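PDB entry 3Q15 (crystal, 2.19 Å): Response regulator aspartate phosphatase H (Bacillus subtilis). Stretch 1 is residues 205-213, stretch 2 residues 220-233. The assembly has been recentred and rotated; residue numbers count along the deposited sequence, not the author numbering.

Stretch 1, residues 205-213: LEAALELAM
Stretch 2, residues 220-233: FIAISLLNIANSYD

How do the two segments lie against each other? Both are helical throughout, with phi/psi near -63/-42 apart from Phe220 at -73/-20, and run nearly antiparallel at 162°, their axes approaching to 8.6 Å. CA-to-CA distances set the register: Leu205 to Ile228 6.0 Å, Leu209 to Ser224 5.1 Å and Ala212 to Ile221 5.5 Å.

What fills the apolar seam? Leu209 (chi1 t, chi2 p) is a knob among Ile221, Ser224, Leu225 and Ile228. Its CD2 lies 3.6 Å from Ile228 CD1 and 3.7 Å from Leu225 CD2. Ile221, Leu225 and Ile228 are all m, t, and their ends come nearer the partner helix than their CA-to-CB bonds suggest. At one end Met213 CG meets Ile221 CD1 at 3.6 Å; towards the other, Leu205 CB meets Ile228 CG1 at 3.9 Å.

Where does packing reach the backbone? At Ser224, whose CB sits 3.7 Å from Leu209 CA, and at Ala212, whose CB is 3.8 Å from Phe220 O. Leu205 (m, t) brings CD1 within 3.3 Å of Asn227 O.

Do polar groups join the helices? No hydrogen bond crosses. Ser224 (chi1 m) instead turns OG back to its own helix, donating to Phe220 O at a very short 2.5 Å, while Glu206 OE1 and Tyr232 OH, 3.9 Å apart, are not hydrogen-bonded.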

ATOM      1  N   LEU A 205      -8.891  17.294  13.300  1.00 41.87           N
ATOM      2  CA  LEU A 205     -10.319  17.489  13.510  1.00 43.17           C
ATOM      3  C   LEU A 205     -10.617  18.936  13.896  1.00 45.94           C
ATOM      4  O   LEU A 205     -11.647  19.489  13.509  1.00 50.51           O
ATOM      5  CB  LEU A 205     -10.850  16.524  14.572  1.00 42.47           C
ATOM      6  CG  LEU A 205     -10.783  15.035  14.209  1.00 42.57           C
ATOM      7  CD1 LEU A 205     -11.371  14.181  15.321  1.00 42.03           C
ATOM      8  CD2 LEU A 205     -11.498  14.759  12.895  1.00 37.74           C
ATOM      9  N   GLU A 206      -9.713  19.552  14.649  1.00 44.17           N
ATOM     10  CA  GLU A 206      -9.904  20.941  15.054  1.00 47.08           C
ATOM     11  C   GLU A 206      -9.760  21.885  13.863  1.00 45.08           C
ATOM     12  O   GLU A 206     -10.532  22.832  13.720  1.00 48.63           O
ATOM     13  CB  GLU A 206      -8.938  21.325  16.178  1.00 51.18           C
ATOM     14  CG  GLU A 206      -9.222  20.625  17.503  1.00 57.13           C
ATOM     15  CD  GLU A 206      -8.210  20.966  18.584  1.00 62.16           C
ATOM     16  OE1 GLU A 206      -8.532  20.787  19.778  1.00 63.05           O
ATOM     17  OE2 GLU A 206      -7.092  21.407  18.243  1.00 66.56           O
ATOM     18  N   ALA A 207      -8.777  21.626  13.008  1.00 43.54           N
ATOM     19  CA  ALA A 207      -8.597  22.436  11.807  1.00 41.81           C
ATOM     20  C   ALA A 207      -9.817  22.300  10.907  1.00 43.88           C
ATOM     21  O   ALA A 207     -10.270  23.270  10.305  1.00 44.07           O
ATOM     22  CB  ALA A 207      -7.339  22.018  11.062  1.00 40.18           C
ATOM     23  N   ALA A 208     -10.351  21.085  10.824  1.00 44.06           N
ATOM     24  CA  ALA A 208     -11.557  20.846  10.044  1.00 44.61           C
ATOM     25  C   ALA A 208     -12.725  21.649  10.603  1.00 45.33           C
ATOM     26  O   ALA A 208     -13.478  22.266   9.851  1.00 47.17           O
ATOM     27  CB  ALA A 208     -11.894  19.360  10.010  1.00 45.63           C
ATOM     28  N   LEU A 209     -12.873  21.644  11.924  1.00 44.14           N
ATOM     29  CA  LEU A 209     -13.932  22.417  12.560  1.00 47.24           C
ATOM     30  C   LEU A 209     -13.817  23.902  12.222  1.00 46.94           C
ATOM     31  O   LEU A 209     -14.802  24.537  11.845  1.00 50.39           O
ATOM     32  CB  LEU A 209     -13.923  22.227  14.081  1.00 49.40           C
ATOM     33  CG  LEU A 209     -14.891  23.127  14.862  1.00 54.03           C
ATOM     34  CD1 LEU A 209     -16.329  22.898  14.414  1.00 55.03           C
ATOM     35  CD2 LEU A 209     -14.760  22.915  16.366  1.00 53.83           C
ATOM     36  N   GLU A 210     -12.613  24.451  12.363  1.00 67.81           N
ATOM     37  CA  GLU A 210     -12.386  25.870  12.098  1.00 71.20           C
ATOM     38  C   GLU A 210     -12.692  26.223  10.649  1.00 71.24           C
ATOM     39  O   GLU A 210     -13.337  27.232  10.369  1.00 73.56           O
ATOM     40  CB  GLU A 210     -10.951  26.277  12.452  1.00 72.79           C
ATOM     41  CG  GLU A 210     -10.814  26.936  13.818  1.00 83.15           C
ATOM     42  CD  GLU A 210      -9.689  27.959  13.870  1.00 89.70           C
ATOM     43  OE1 GLU A 210      -8.615  27.705  13.284  1.00 88.81           O
ATOM     44  OE2 GLU A 210      -9.884  29.025  14.492  1.00 97.14           O
ATOM     45  N   LEU A 211     -12.226  25.386   9.731  1.00 67.44           N
ATOM     46  CA  LEU A 211     -12.459  25.612   8.312  1.00 68.68           C
ATOM     47  C   LEU A 211     -13.953  25.562   8.001  1.00 67.17           C
ATOM     48  O   LEU A 211     -14.477  26.409   7.276  1.00 67.00           O
ATOM     49  CB  LEU A 211     -11.706  24.571   7.483  1.00 65.77           C
ATOM     50  CG  LEU A 211     -11.735  24.752   5.967  1.00 65.12           C
ATOM     51  CD1 LEU A 211     -11.215  26.131   5.581  1.00 67.83           C
ATOM     52  CD2 LEU A 211     -10.926  23.656   5.296  1.00 62.85           C
ATOM     53  N   ALA A 212     -14.632  24.568   8.570  1.00 63.43           N
ATOM     54  CA  ALA A 212     -16.066  24.378   8.365  1.00 58.77           C
ATOM     55  C   ALA A 212     -16.892  25.568   8.846  1.00 63.58           C
ATOM     56  O   ALA A 212     -17.921  25.898   8.256  1.00 63.16           O
ATOM     57  CB  ALA A 212     -16.533  23.099   9.052  1.00 55.58           C
ATOM     58  N   MET A 213     -16.449  26.203   9.927  1.00 67.52           N
ATOM     59  CA  MET A 213     -17.145  27.373  10.457  1.00 70.58           C
ATOM     60  C   MET A 213     -16.898  28.618   9.607  1.00 72.90           C
ATOM     61  O   MET A 213     -17.774  29.473   9.478  1.00 74.22           O
ATOM     62  CB  MET A 213     -16.763  27.629  11.917  1.00 72.92           C
ATOM     63  CG  MET A 213     -17.584  26.825  12.914  1.00 69.20           C
ATOM     64  SD  MET A 213     -17.233  27.257  14.626  1.00103.75           S
ATOM     65  CE  MET A 213     -18.565  26.410  15.472  1.00101.25           C
ATOM     66  N   PHE A 220     -20.980  20.132   8.127  1.00 54.73           N
ATOM     67  CA  PHE A 220     -19.587  19.847   8.457  1.00 53.15           C
ATOM     68  C   PHE A 220     -19.164  20.422   9.806  1.00 52.17           C
ATOM     69  O   PHE A 220     -18.180  19.976  10.395  1.00 48.86           O
ATOM     70  CB  PHE A 220     -18.652  20.320   7.347  1.00 54.10           C
ATOM     71  CG  PHE A 220     -18.634  19.414   6.154  1.00 58.07           C
ATOM     72  CD1 PHE A 220     -18.107  18.136   6.249  1.00 56.65           C
ATOM     73  CD2 PHE A 220     -19.148  19.836   4.938  1.00 62.65           C
ATOM     74  CE1 PHE A 220     -18.093  17.293   5.152  1.00 59.17           C
ATOM     75  CE2 PHE A 220     -19.135  19.001   3.838  1.00 63.72           C
ATOM     76  CZ  PHE A 220     -18.609  17.728   3.943  1.00 61.65           C
ATOM     77  N   ILE A 221     -19.907  21.410  10.290  1.00 53.71           N
ATOM     78  CA  ILE A 221     -19.692  21.918  11.637  1.00 53.37           C
ATOM     79  C   ILE A 221     -20.157  20.868  12.640  1.00 52.26           C
ATOM     80  O   ILE A 221     -19.456  20.554  13.602  1.00 54.70           O
ATOM     81  CB  ILE A 221     -20.442  23.246  11.882  1.00 51.58           C
ATOM     82  CG1 ILE A 221     -19.832  24.368  11.039  1.00 51.63           C
ATOM     83  CG2 ILE A 221     -20.394  23.621  13.353  1.00 47.69           C
ATOM     84  CD1 ILE A 221     -20.522  25.708  11.207  1.00 49.47           C
ATOM     85  N   ALA A 222     -21.342  20.322  12.397  1.00 52.07           N
ATOM     86  CA  ALA A 222     -21.894  19.275  13.246  1.00 52.84           C
ATOM     87  C   ALA A 222     -21.031  18.017  13.208  1.00 50.27           C
ATOM     88  O   ALA A 222     -20.747  17.417  14.246  1.00 49.71           O
ATOM     89  CB  ALA A 222     -23.315  18.954  12.819  1.00 56.30           C
ATOM     90  N   ILE A 223     -20.616  17.619  12.010  1.00 50.12           N
ATOM     91  CA  ILE A 223     -19.805  16.417  11.851  1.00 48.33           C
ATOM     92  C   ILE A 223     -18.443  16.577  12.512  1.00 46.86           C
ATOM     93  O   ILE A 223     -17.960  15.663  13.181  1.00 48.49           O
ATOM     94  CB  ILE A 223     -19.614  16.042  10.367  1.00 51.71           C
ATOM     95  CG1 ILE A 223     -20.957  15.675   9.733  1.00 53.00           C
ATOM     96  CG2 ILE A 223     -18.644  14.882  10.236  1.00 52.76           C
ATOM     97  CD1 ILE A 223     -20.884  15.417   8.240  1.00 52.78           C
ATOM     98  N   SER A 224     -17.828  17.743  12.325  1.00 44.92           N
ATOM     99  CA  SER A 224     -16.536  18.037  12.942  1.00 46.65           C
ATOM    100  C   SER A 224     -16.619  17.954  14.460  1.00 44.64           C
ATOM    101  O   SER A 224     -15.736  17.390  15.112  1.00 40.23           O
ATOM    102  CB  SER A 224     -16.042  19.428  12.533  1.00 47.90           C
ATOM    103  OG  SER A 224     -15.846  19.507  11.129  1.00 48.08           O
ATOM    104  N   LEU A 225     -17.683  18.527  15.015  1.00 46.53           N
ATOM    105  CA  LEU A 225     -17.890  18.537  16.458  1.00 46.88           C
ATOM    106  C   LEU A 225     -18.107  17.119  16.973  1.00 48.06           C
ATOM    107  O   LEU A 225     -17.619  16.752  18.041  1.00 47.41           O
ATOM    108  CB  LEU A 225     -19.085  19.423  16.813  1.00 48.32           C
ATOM    109  CG  LEU A 225     -18.893  20.933  16.657  1.00 48.64           C
ATOM    110  CD1 LEU A 225     -20.225  21.663  16.757  1.00 50.21           C
ATOM    111  CD2 LEU A 225     -17.916  21.461  17.703  1.00 47.50           C
ATOM    112  N   LEU A 226     -18.842  16.326  16.201  1.00 48.01           N
ATOM    113  CA  LEU A 226     -19.065  14.924  16.527  1.00 47.41           C
ATOM    114  C   LEU A 226     -17.750  14.153  16.514  1.00 44.70           C
ATOM    115  O   LEU A 226     -17.465  13.370  17.420  1.00 42.99           O
ATOM    116  CB  LEU A 226     -20.043  14.302  15.533  1.00 48.32           C
ATOM    117  CG  LEU A 226     -20.263  12.794  15.644  1.00 50.78           C
ATOM    118  CD1 LEU A 226     -20.749  12.421  17.034  1.00 52.03           C
ATOM    119  CD2 LEU A 226     -21.254  12.343  14.590  1.00 49.21           C
ATOM    120  N   ASN A 227     -16.951  14.383  15.478  1.00 43.13           N
ATOM    121  CA  ASN A 227     -15.656  13.729  15.355  1.00 42.57           C
ATOM    122  C   ASN A 227     -14.718  14.094  16.499  1.00 41.23           C
ATOM    123  O   ASN A 227     -14.005  13.239  17.023  1.00 40.22           O
ATOM    124  CB  ASN A 227     -15.021  14.047  13.998  1.00 46.15           C
ATOM    125  CG  ASN A 227     -15.728  13.347  12.851  1.00 47.77           C
ATOM    126  OD1 ASN A 227     -16.515  12.430  13.069  1.00 46.17           O
ATOM    127  ND2 ASN A 227     -15.443  13.770  11.626  1.00 49.82           N
ATOM    128  N   ILE A 228     -14.731  15.364  16.887  1.00 40.50           N
ATOM    129  CA  ILE A 228     -13.957  15.817  18.035  1.00 41.06           C
ATOM    130  C   ILE A 228     -14.415  15.106  19.310  1.00 41.86           C
ATOM    131  O   ILE A 228     -13.591  14.628  20.091  1.00 36.74           O
ATOM    132  CB  ILE A 228     -14.067  17.345  18.222  1.00 44.03           C
ATOM    133  CG1 ILE A 228     -13.446  18.064  17.022  1.00 46.54           C
ATOM    134  CG2 ILE A 228     -13.388  17.778  19.508  1.00 39.20           C
ATOM    135  CD1 ILE A 228     -13.602  19.561  17.060  1.00 47.49           C
ATOM    136  N   ALA A 229     -15.729  15.034  19.508  1.00 38.16           N
ATOM    137  CA  ALA A 229     -16.298  14.362  20.675  1.00 44.81           C
ATOM    138  C   ALA A 229     -15.899  12.884  20.745  1.00 46.95           C
ATOM    139  O   ALA A 229     -15.495  12.391  21.799  1.00 45.87           O
ATOM    140  CB  ALA A 229     -17.814  14.511  20.687  1.00 46.82           C
ATOM    141  N   ASN A 230     -16.015  12.177  19.626  1.00 46.14           N
ATOM    142  CA  ASN A 230     -15.602  10.778  19.584  1.00 46.76           C
ATOM    143  C   ASN A 230     -14.115  10.645  19.876  1.00 42.89           C
ATOM    144  O   ASN A 230     -13.676   9.681  20.505  1.00 39.68           O
ATOM    145  CB  ASN A 230     -15.930  10.143  18.231  1.00 48.87           C
ATOM    146  CG  ASN A 230     -17.401   9.818  18.081  1.00 55.10           C
ATOM    147  OD1 ASN A 230     -18.058   9.415  19.039  1.00 56.92           O
ATOM    148  ND2 ASN A 230     -17.927   9.991  16.873  1.00 57.50           N
ATOM    149  N   SER A 231     -13.341  11.618  19.411  1.00 36.12           N
ATOM    150  CA  SER A 231     -11.902  11.613  19.635  1.00 44.69           C
ATOM    151  C   SER A 231     -11.595  11.701  21.127  1.00 45.80           C
ATOM    152  O   SER A 231     -10.804  10.918  21.652  1.00 45.15           O
ATOM    153  CB  SER A 231     -11.237  12.769  18.886  1.00 42.39           C
ATOM    154  OG  SER A 231      -9.826  12.735  19.032  1.00 40.87           O
ATOM    155  N   TYR A 232     -12.223  12.663  21.800  1.00 43.99           N
ATOM    156  CA  TYR A 232     -12.068  12.833  23.241  1.00 44.25           C
ATOM    157  C   TYR A 232     -12.598  11.624  24.002  1.00 45.51           C
ATOM    158  O   TYR A 232     -11.997  11.186  24.984  1.00 45.83           O
ATOM    159  CB  TYR A 232     -12.800  14.087  23.724  1.00 44.59           C
ATOM    160  CG  TYR A 232     -12.073  15.392  23.478  1.00 46.62           C
ATOM    161  CD1 TYR A 232     -12.662  16.403  22.734  1.00 47.63           C
ATOM    162  CD2 TYR A 232     -10.806  15.620  24.006  1.00 46.12           C
ATOM    163  CE1 TYR A 232     -12.012  17.609  22.516  1.00 47.91           C
ATOM    164  CE2 TYR A 232     -10.145  16.826  23.791  1.00 46.98           C
ATOM    165  CZ  TYR A 232     -10.755  17.814  23.043  1.00 49.13           C
ATOM    166  OH  TYR A 232     -10.114  19.012  22.819  1.00 53.61           O
ATOM    167  N   ASP A 233     -13.737  11.097  23.561  1.00 42.35           N
ATOM    168  CA  ASP A 233     -14.326   9.935  24.214  1.00 44.53           C
ATOM    169  C   ASP A 233     -13.350   8.772  24.194  1.00 45.37           C
ATOM    170  O   ASP A 233     -13.218   8.046  25.177  1.00 48.26           O
ATOM    171  CB  ASP A 233     -15.633   9.523  23.533  1.00 48.79           C
ATOM    172  CG  ASP A 233     -16.281   8.317  24.196  1.00 55.81           C
ATOM    173  OD1 ASP A 233     -16.412   8.309  25.440  1.00 59.38           O
ATOM    174  OD2 ASP A 233     -16.658   7.377  23.470  1.00 55.80           O
TER